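Local coordinates for Serine/threonine-protein kinase/endoribonuclease IRE1 (Saccharomyces cerevisiae, PDB 2BE1) that senses unfolded proteins through its lumenal domain, the part in this chain, and when activated splices HAC1 precursor mRNA, at residues D66-Y71 against L78-L83; R220-L225 against S238-G243. All blocks are in the same frame, centred on the assembly; numbering follows the deposited sequence.

In the fold
After the first strands, 8-17, 22-26 and 31-36 among them, the chain forms strand 57-61, then strand 68-73, and turns back into strand 77-84. Interaction 1 closes this tight hairpin, which pairs the middle strand, 68-73, of a three-stranded antiparallel sheet with its outer strand 77-84. Interaction 2 opens only later. Twelve residues separate its segments, and they include strand 234-237, which pairs with 223-227. It joins the three-stranded sheet of 216-219, 223-227 and 234-237 to the five-stranded sheet. The two contacts are in series; they neither nest nor cross. The nearest atoms of interaction 1 and interaction 2 are about 17 Å apart, on opposite sides of the chain's centre.

Interaction 1 (D66-Y71 against L78-L83); sequences DGNIYY and LQKLPL
Tyr70 faces Lys80 and Tyr71 faces Gln79 in an antiparallel ladder, with the axes of strands 68-71 and 78-81 at 149° and 4.6 Å apart at their closest. Tyr71 and Gln79 form the hydrogen-bonded pair: Gln79 N lies 2.6 Å from Tyr71 O, and Tyr71 N bonds back to Gln79 O. Leu81 N continues the ladder to Ile69 O at 2.9 Å. The return bond shifts by two residues, because Ile69 N goes to Leu83 O at 3.2 Å. An inverse gamma turn centred on Pro82 lies between these two bonds and turns the chain a corner.

Tyr70 and Lys80 form the non-hydrogen-bonded pair and carry one face of the hairpin. Lys80 CG is anti to the backbone N (chi1 -172°) and sits over the ring face of Tyr70, 3.9 Å from its centroid. Farther out, Lys80 CD reaches Tyr70 OH at 3.3 Å. The ammonium is too distant for more than a weak cation-pi attraction. Tyr70 also touches Val280 and Ala292, so an alanine here would probably open a gap beside these residues and deprive the lysine methylenes of their ring.

Ile69 works on the other face. Its CG2 meets Leu81 CD1 at 3.9 Å, and its CD1 branch reaches Leu83 CB. Ile85 and Leu88 of helix 85-89 extend this patch, touching Ile69 and Leu83 respectively.

Backbone bonds thus set the register of this beta hairpin, while the Tyr70, Lys80, Ile69, Leu81 and Leu83 side chains meet mainly through carbon atoms.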
ATOM      1  N   ASP A  66       1.080  -5.861 -12.447  1.00 29.63           N
ATOM      2  CA  ASP A  66       0.083  -5.628 -11.429  1.00 30.09           C
ATOM      3  C   ASP A  66      -0.410  -6.900 -10.817  1.00 29.67           C
ATOM      4  O   ASP A  66      -1.179  -6.866  -9.878  1.00 28.95           O
ATOM      5  CB  ASP A  66      -1.091  -4.928 -12.045  1.00 30.69           C
ATOM      6  CG  ASP A  66      -0.920  -3.405 -12.064  1.00 36.13           C
ATOM      7  OD1 ASP A  66       0.080  -2.859 -11.517  1.00 41.09           O
ATOM      8  OD2 ASP A  66      -1.811  -2.715 -12.624  1.00 41.45           O
ATOM      9  N   GLY A  67       0.051  -8.023 -11.360  1.00 30.12           N
ATOM     10  CA  GLY A  67      -0.487  -9.334 -11.042  1.00 30.45           C
ATOM     11  C   GLY A  67      -1.952  -9.491 -11.442  1.00 31.05           C
ATOM     12  O   GLY A  67      -2.873  -9.392 -10.588  1.00 31.15           O
ATOM     13  N   ASN A  68      -2.185  -9.748 -12.733  1.00 30.63           N
ATOM     14  CA  ASN A  68      -3.556  -9.892 -13.195  1.00 30.22           C
ATOM     15  C   ASN A  68      -4.357 -11.135 -12.774  1.00 28.76           C
ATOM     16  O   ASN A  68      -3.832 -12.216 -12.647  1.00 29.06           O
ATOM     17  CB  ASN A  68      -3.582  -9.745 -14.677  1.00 30.84           C
ATOM     18  CG  ASN A  68      -4.703  -8.853 -15.105  1.00 36.29           C
ATOM     19  OD1 ASN A  68      -4.458  -7.835 -15.791  1.00 41.76           O
ATOM     20  ND2 ASN A  68      -5.964  -9.183 -14.669  1.00 38.28           N
ATOM     21  N   ILE A  69      -5.648 -10.988 -12.582  1.00 28.00           N
ATOM     22  CA  ILE A  69      -6.454 -12.088 -12.085  1.00 27.87           C
ATOM     23  C   ILE A  69      -7.274 -12.767 -13.163  1.00 29.00           C
ATOM     24  O   ILE A  69      -8.078 -12.113 -13.867  1.00 29.59           O
ATOM     25  CB  ILE A  69      -7.440 -11.623 -11.063  1.00 27.46           C
ATOM     26  CG1 ILE A  69      -6.668 -11.038  -9.893  1.00 26.36           C
ATOM     27  CG2 ILE A  69      -8.464 -12.771 -10.740  1.00 25.23           C
ATOM     28  CD1 ILE A  69      -7.428 -10.028  -9.210  1.00 25.54           C
ATOM     29  N   TYR A  70      -7.059 -14.084 -13.258  1.00 29.20           N
ATOM     30  CA  TYR A  70      -7.846 -15.011 -14.078  1.00 29.40           C
ATOM     31  C   TYR A  70      -8.575 -16.063 -13.261  1.00 30.93           C
ATOM     32  O   TYR A  70      -8.370 -16.245 -12.062  1.00 31.67           O
ATOM     33  CB  TYR A  70      -6.930 -15.779 -14.952  1.00 28.27           C
ATOM     34  CG  TYR A  70      -6.360 -14.979 -16.037  1.00 26.35           C
ATOM     35  CD1 TYR A  70      -6.918 -15.000 -17.273  1.00 26.35           C
ATOM     36  CD2 TYR A  70      -5.228 -14.244 -15.853  1.00 25.45           C
ATOM     37  CE1 TYR A  70      -6.372 -14.292 -18.325  1.00 27.03           C
ATOM     38  CE2 TYR A  70      -4.655 -13.530 -16.900  1.00 26.28           C
ATOM     39  CZ  TYR A  70      -5.243 -13.545 -18.143  1.00 26.87           C
ATOM     40  OH  TYR A  70      -4.717 -12.811 -19.201  1.00 27.09           O
ATOM     41  N   TYR A  71      -9.400 -16.830 -13.911  1.00 32.81           N
ATOM     42  CA  TYR A  71     -10.229 -17.695 -13.129  1.00 35.07           C
ATOM     43  C   TYR A  71     -10.865 -18.819 -13.955  1.00 35.08           C
ATOM     44  O   TYR A  71     -11.357 -18.605 -15.078  1.00 35.18           O
ATOM     45  CB  TYR A  71     -11.281 -16.812 -12.584  1.00 37.92           C
ATOM     46  CG  TYR A  71     -12.547 -17.484 -12.212  1.00 41.74           C
ATOM     47  CD1 TYR A  71     -12.579 -18.298 -11.053  1.00 45.95           C
ATOM     48  CD2 TYR A  71     -13.741 -17.253 -12.953  1.00 42.76           C
ATOM     49  CE1 TYR A  71     -13.776 -18.915 -10.610  1.00 48.73           C
ATOM     50  CE2 TYR A  71     -14.945 -17.859 -12.560  1.00 47.65           C
ATOM     51  CZ  TYR A  71     -14.966 -18.712 -11.363  1.00 48.73           C
ATOM     52  OH  TYR A  71     -16.142 -19.363 -10.911  1.00 47.39           O
ATOM     53  N   LEU A  78     -11.758 -21.011 -18.735  1.00 32.98           N
ATOM     54  CA  LEU A  78     -10.896 -19.997 -18.175  1.00 31.97           C
ATOM     55  C   LEU A  78     -11.426 -18.639 -18.536  1.00 33.06           C
ATOM     56  O   LEU A  78     -11.734 -18.360 -19.707  1.00 33.34           O
ATOM     57  CB  LEU A  78      -9.517 -20.127 -18.790  1.00 30.76           C
ATOM     58  CG  LEU A  78      -8.502 -19.074 -18.422  1.00 27.34           C
ATOM     59  CD1 LEU A  78      -8.178 -19.298 -17.024  1.00 28.25           C
ATOM     60  CD2 LEU A  78      -7.297 -19.260 -19.149  1.00 24.68           C
ATOM     61  N   GLN A  79     -11.511 -17.773 -17.531  1.00 34.17           N
ATOM     62  CA  GLN A  79     -11.864 -16.386 -17.759  1.00 35.30           C
ATOM     63  C   GLN A  79     -10.890 -15.340 -17.238  1.00 34.61           C
ATOM     64  O   GLN A  79     -10.138 -15.580 -16.297  1.00 34.37           O
ATOM     65  CB  GLN A  79     -13.246 -16.148 -17.232  1.00 36.14           C
ATOM     66  CG  GLN A  79     -14.258 -16.692 -18.187  1.00 41.82           C
ATOM     67  CD  GLN A  79     -15.519 -17.166 -17.479  1.00 50.36           C
ATOM     68  OE1 GLN A  79     -16.348 -17.843 -18.115  1.00 53.54           O
ATOM     69  NE2 GLN A  79     -15.685 -16.828 -16.159  1.00 52.24           N
ATOM     70  N   LYS A  80     -10.891 -14.182 -17.882  1.00 34.39           N
ATOM     71  CA  LYS A  80     -10.049 -13.116 -17.421  1.00 35.07           C
ATOM     72  C   LYS A  80     -10.885 -12.126 -16.647  1.00 36.25           C
ATOM     73  O   LYS A  80     -11.807 -11.544 -17.191  1.00 37.27           O
ATOM     74  CB  LYS A  80      -9.340 -12.409 -18.561  1.00 34.15           C
ATOM     75  CG  LYS A  80      -8.323 -11.431 -18.060  1.00 33.10           C
ATOM     76  CD  LYS A  80      -7.459 -10.981 -19.201  1.00 33.37           C
ATOM     77  CE  LYS A  80      -6.744  -9.669 -18.861  1.00 31.55           C
ATOM     78  NZ  LYS A  80      -7.517  -8.869 -17.885  1.00 31.22           N
ATOM     79  N   LEU A  81     -10.583 -11.923 -15.375  1.00 37.03           N
ATOM     80  CA  LEU A  81     -11.285 -10.902 -14.669  1.00 37.62           C
ATOM     81  C   LEU A  81     -10.657  -9.569 -15.010  1.00 38.31           C
ATOM     82  O   LEU A  81      -9.423  -9.498 -15.288  1.00 38.76           O
ATOM     83  CB  LEU A  81     -11.203 -11.151 -13.188  1.00 38.06           C
ATOM     84  CG  LEU A  81     -12.011 -12.351 -12.774  1.00 37.78           C
ATOM     85  CD1 LEU A  81     -12.232 -12.158 -11.313  1.00 37.82           C
ATOM     86  CD2 LEU A  81     -13.310 -12.312 -13.505  1.00 36.89           C
ATOM     87  N   PRO A  82     -11.491  -8.507 -14.974  1.00 38.33           N
ATOM     88  CA  PRO A  82     -11.066  -7.127 -15.227  1.00 38.07           C
ATOM     89  C   PRO A  82     -10.438  -6.507 -13.977  1.00 37.82           C
ATOM     90  O   PRO A  82     -10.742  -5.399 -13.626  1.00 38.34           O
ATOM     91  CB  PRO A  82     -12.391  -6.429 -15.594  1.00 37.87           C
ATOM     92  CG  PRO A  82     -13.444  -7.180 -14.815  1.00 37.13           C
ATOM     93  CD  PRO A  82     -12.939  -8.598 -14.665  1.00 38.30           C
ATOM     94  N   LEU A  83      -9.577  -7.236 -13.296  1.00 37.85           N
ATOM     95  CA  LEU A  83      -9.090  -6.830 -11.979  1.00 37.18           C
ATOM     96  C   LEU A  83      -7.661  -7.268 -11.878  1.00 36.58           C
ATOM     97  O   LEU A  83      -7.251  -8.207 -12.579  1.00 37.12           O
ATOM     98  CB  LEU A  83      -9.893  -7.534 -10.888  1.00 37.63           C
ATOM     99  CG  LEU A  83     -11.411  -7.260 -10.845  1.00 38.08           C
ATOM    100  CD1 LEU A  83     -11.994  -7.950  -9.621  1.00 38.15           C
ATOM    101  CD2 LEU A  83     -11.784  -5.746 -10.858  1.00 35.70           C
TER

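Interaction 2 (R220-L225 against S238-G243); sequences RDKSLL and SPTFPG
Ser238 OG bridges two backbone groups. It accepts Leu224 N at 2.6 Å in an almost straight bond, with 177° at the hydrogen. It also donates to Pro239 O at 2.8 Å, on a lone pair and in the plane of that carbonyl. The hydroxyl stands between the backbone N and the carbonyl carbon of its own residue (chi1 76°), which turns it to the Leu224 amide. Ser238 is buried, so both bonds satisfy a hydroxyl that lies away from solvent. Its backbone N bonds to Leu224 O at 2.7 Å.

Strands 223-227 and 234-237 are antiparallel neighbours in a three-stranded sheet that strand 216-219 completes. In a regular hydrogen-bonded pair, the carbonyl of Ser238 would take the Leu224 amide. Here the side-chain hydroxyl takes it, as the chain passes from this sheet toward strand 245-254.

Farther along, Phe241 N bonds to Lys222 O at 2.9 Å. The same carbonyl oxygen receives a CA-H...O contact from Thr240 CA. It also lies at the edge of the Phe241 ring, near the ring plane. A weak bond from Thr240 OG1 to Asp221 O adds little. The Lys222 side chain bends at chi2 and runs past the 241-243 backbone, with CG 3.5 Å from Gly243 C. Beside it, Thr240 CG2 rests on Lys222 CB at 3.7 Å.

Leu224 and Phe241 also meet, with their side chains at about a right angle. The CD2 methyl of Leu224 approaches CE1 and CZ of the ring obliquely. Phe241 packs edge-to-face with His23 and also touches Ile32, while Leu224 touches Val25, which joins the contact to strands 22-26 and 31-36 of the five-stranded sheet.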
ATOM      1  N   ARG A 220      10.426 -22.231 -23.777  1.00 24.20           N
ATOM      2  CA  ARG A 220       9.860 -23.517 -23.343  1.00 24.12           C
ATOM      3  C   ARG A 220      10.773 -24.237 -22.340  1.00 24.23           C
ATOM      4  O   ARG A 220      11.999 -24.016 -22.327  1.00 23.90           O
ATOM      5  CB  ARG A 220       9.436 -24.340 -24.553  1.00 23.46           C
ATOM      6  CG  ARG A 220       9.678 -25.807 -24.487  1.00 24.22           C
ATOM      7  CD  ARG A 220      10.825 -26.244 -25.419  1.00 24.59           C
ATOM      8  NE  ARG A 220      10.428 -26.161 -26.825  1.00 26.18           N
ATOM      9  CZ  ARG A 220      11.268 -26.280 -27.873  1.00 30.32           C
ATOM     10  NH1 ARG A 220      12.591 -26.508 -27.686  1.00 32.08           N
ATOM     11  NH2 ARG A 220      10.806 -26.181 -29.134  1.00 29.04           N
ATOM     12  N   ASP A 221      10.169 -25.008 -21.436  1.00 23.94           N
ATOM     13  CA  ASP A 221      10.982 -25.793 -20.524  1.00 24.07           C
ATOM     14  C   ASP A 221      11.849 -24.994 -19.614  1.00 22.84           C
ATOM     15  O   ASP A 221      13.037 -25.271 -19.539  1.00 21.82           O
ATOM     16  CB  ASP A 221      11.875 -26.778 -21.285  1.00 24.65           C
ATOM     17  CG  ASP A 221      11.071 -27.977 -21.861  1.00 30.20           C
ATOM     18  OD1 ASP A 221       9.899 -28.177 -21.366  1.00 34.77           O
ATOM     19  OD2 ASP A 221      11.590 -28.698 -22.805  1.00 33.86           O
ATOM     20  N   LYS A 222      11.225 -24.069 -18.887  1.00 22.47           N
ATOM     21  CA  LYS A 222      11.954 -23.165 -17.973  1.00 23.22           C
ATOM     22  C   LYS A 222      13.289 -22.726 -18.588  1.00 23.62           C
ATOM     23  O   LYS A 222      14.385 -23.029 -18.031  1.00 23.64           O
ATOM     24  CB  LYS A 222      12.246 -23.801 -16.615  1.00 22.64           C
ATOM     25  CG  LYS A 222      11.085 -24.447 -15.924  1.00 23.29           C
ATOM     26  CD  LYS A 222      11.037 -26.007 -16.162  1.00 26.38           C
ATOM     27  CE  LYS A 222      10.184 -26.770 -15.112  1.00 25.69           C
ATOM     28  NZ  LYS A 222      10.409 -26.161 -13.765  1.00 27.95           N
ATOM     29  N   SER A 223      13.213 -22.051 -19.737  1.00 23.23           N
ATOM     30  CA  SER A 223      14.432 -21.565 -20.356  1.00 23.54           C
ATOM     31  C   SER A 223      14.336 -20.143 -20.884  1.00 23.66           C
ATOM     32  O   SER A 223      13.247 -19.564 -21.014  1.00 24.44           O
ATOM     33  CB  SER A 223      14.777 -22.437 -21.507  1.00 23.25           C
ATOM     34  OG  SER A 223      13.771 -22.282 -22.455  1.00 24.45           O
ATOM     35  N   LEU A 224      15.490 -19.580 -21.187  1.00 23.12           N
ATOM     36  CA  LEU A 224      15.544 -18.302 -21.885  1.00 23.22           C
ATOM     37  C   LEU A 224      15.959 -18.526 -23.336  1.00 23.98           C
ATOM     38  O   LEU A 224      16.907 -19.263 -23.627  1.00 24.60           O
ATOM     39  CB  LEU A 224      16.511 -17.317 -21.199  1.00 22.16           C
ATOM     40  CG  LEU A 224      15.972 -16.377 -20.092  1.00 22.07           C
ATOM     41  CD1 LEU A 224      14.467 -16.446 -19.818  1.00 22.86           C
ATOM     42  CD2 LEU A 224      16.744 -16.466 -18.758  1.00 20.26           C
ATOM     43  N   LEU A 225      15.231 -17.888 -24.242  1.00 24.74           N
ATOM     44  CA  LEU A 225      15.584 -17.864 -25.638  1.00 24.83           C
ATOM     45  C   LEU A 225      15.898 -16.425 -26.039  1.00 25.71           C
ATOM     46  O   LEU A 225      15.093 -15.545 -25.808  1.00 25.74           O
ATOM     47  CB  LEU A 225      14.422 -18.409 -26.452  1.00 24.10           C
ATOM     48  CG  LEU A 225      14.435 -18.031 -27.923  1.00 23.36           C
ATOM     49  CD1 LEU A 225      15.520 -18.812 -28.609  1.00 22.32           C
ATOM     50  CD2 LEU A 225      13.109 -18.393 -28.564  1.00 23.99           C
ATOM     51  N   SER A 238      19.053 -20.781 -23.105  1.00 22.24           N
ATOM     52  CA  SER A 238      19.683 -20.958 -21.805  1.00 22.88           C
ATOM     53  C   SER A 238      19.486 -22.377 -21.280  1.00 23.37           C
ATOM     54  O   SER A 238      18.629 -23.114 -21.793  1.00 23.68           O
ATOM     55  CB  SER A 238      18.969 -20.066 -20.844  1.00 22.62           C
ATOM     56  OG  SER A 238      17.709 -20.681 -20.537  1.00 23.10           O
ATOM     57  N   PRO A 239      20.197 -22.739 -20.197  1.00 23.71           N
ATOM     58  CA  PRO A 239      19.921 -24.015 -19.574  1.00 24.21           C
ATOM     59  C   PRO A 239      18.616 -23.930 -18.759  1.00 24.83           C
ATOM     60  O   PRO A 239      17.911 -22.902 -18.853  1.00 25.00           O
ATOM     61  CB  PRO A 239      21.138 -24.248 -18.672  1.00 24.23           C
ATOM     62  CG  PRO A 239      21.894 -23.032 -18.626  1.00 23.82           C
ATOM     63  CD  PRO A 239      21.213 -21.989 -19.458  1.00 24.09           C
ATOM     64  N   THR A 240      18.276 -24.968 -17.983  1.00 24.87           N
ATOM     65  CA  THR A 240      17.021 -24.891 -17.276  1.00 25.73           C
ATOM     66  C   THR A 240      17.062 -24.143 -15.973  1.00 26.82           C
ATOM     67  O   THR A 240      18.049 -24.228 -15.213  1.00 28.56           O
ATOM     68  CB  THR A 240      16.426 -26.195 -17.006  1.00 25.03           C
ATOM     69  OG1 THR A 240      15.866 -26.602 -18.215  1.00 26.93           O
ATOM     70  CG2 THR A 240      15.219 -26.015 -16.096  1.00 25.63           C
ATOM     71  N   PHE A 241      15.988 -23.417 -15.693  1.00 26.43           N
ATOM     72  CA  PHE A 241      15.899 -22.774 -14.414  1.00 26.30           C
ATOM     73  C   PHE A 241      14.909 -23.577 -13.563  1.00 26.90           C
ATOM     74  O   PHE A 241      13.986 -24.283 -14.125  1.00 27.44           O
ATOM     75  CB  PHE A 241      15.416 -21.361 -14.600  1.00 25.66           C
ATOM     76  CG  PHE A 241      16.365 -20.502 -15.364  1.00 25.43           C
ATOM     77  CD1 PHE A 241      16.252 -20.372 -16.754  1.00 24.64           C
ATOM     78  CD2 PHE A 241      17.357 -19.767 -14.677  1.00 24.81           C
ATOM     79  CE1 PHE A 241      17.101 -19.518 -17.448  1.00 25.36           C
ATOM     80  CE2 PHE A 241      18.219 -18.896 -15.353  1.00 24.58           C
ATOM     81  CZ  PHE A 241      18.106 -18.761 -16.740  1.00 24.90           C
ATOM     82  N   PRO A 242      15.092 -23.509 -12.218  1.00 26.07           N
ATOM     83  CA  PRO A 242      14.200 -24.175 -11.279  1.00 24.90           C
ATOM     84  C   PRO A 242      12.716 -23.865 -11.487  1.00 23.94           C
ATOM     85  O   PRO A 242      11.888 -24.560 -10.946  1.00 23.91           O
ATOM     86  CB  PRO A 242      14.686 -23.666  -9.936  1.00 24.22           C
ATOM     87  CG  PRO A 242      15.473 -22.480 -10.281  1.00 24.93           C
ATOM     88  CD  PRO A 242      16.170 -22.843 -11.496  1.00 25.68           C
ATOM     89  N   GLY A 243      12.380 -22.850 -12.258  1.00 23.36           N
ATOM     90  CA  GLY A 243      10.976 -22.588 -12.530  1.00 23.76           C
ATOM     91  C   GLY A 243      10.871 -21.696 -13.757  1.00 24.38           C
ATOM     92  O   GLY A 243      11.925 -21.107 -14.227  1.00 24.72           O
TER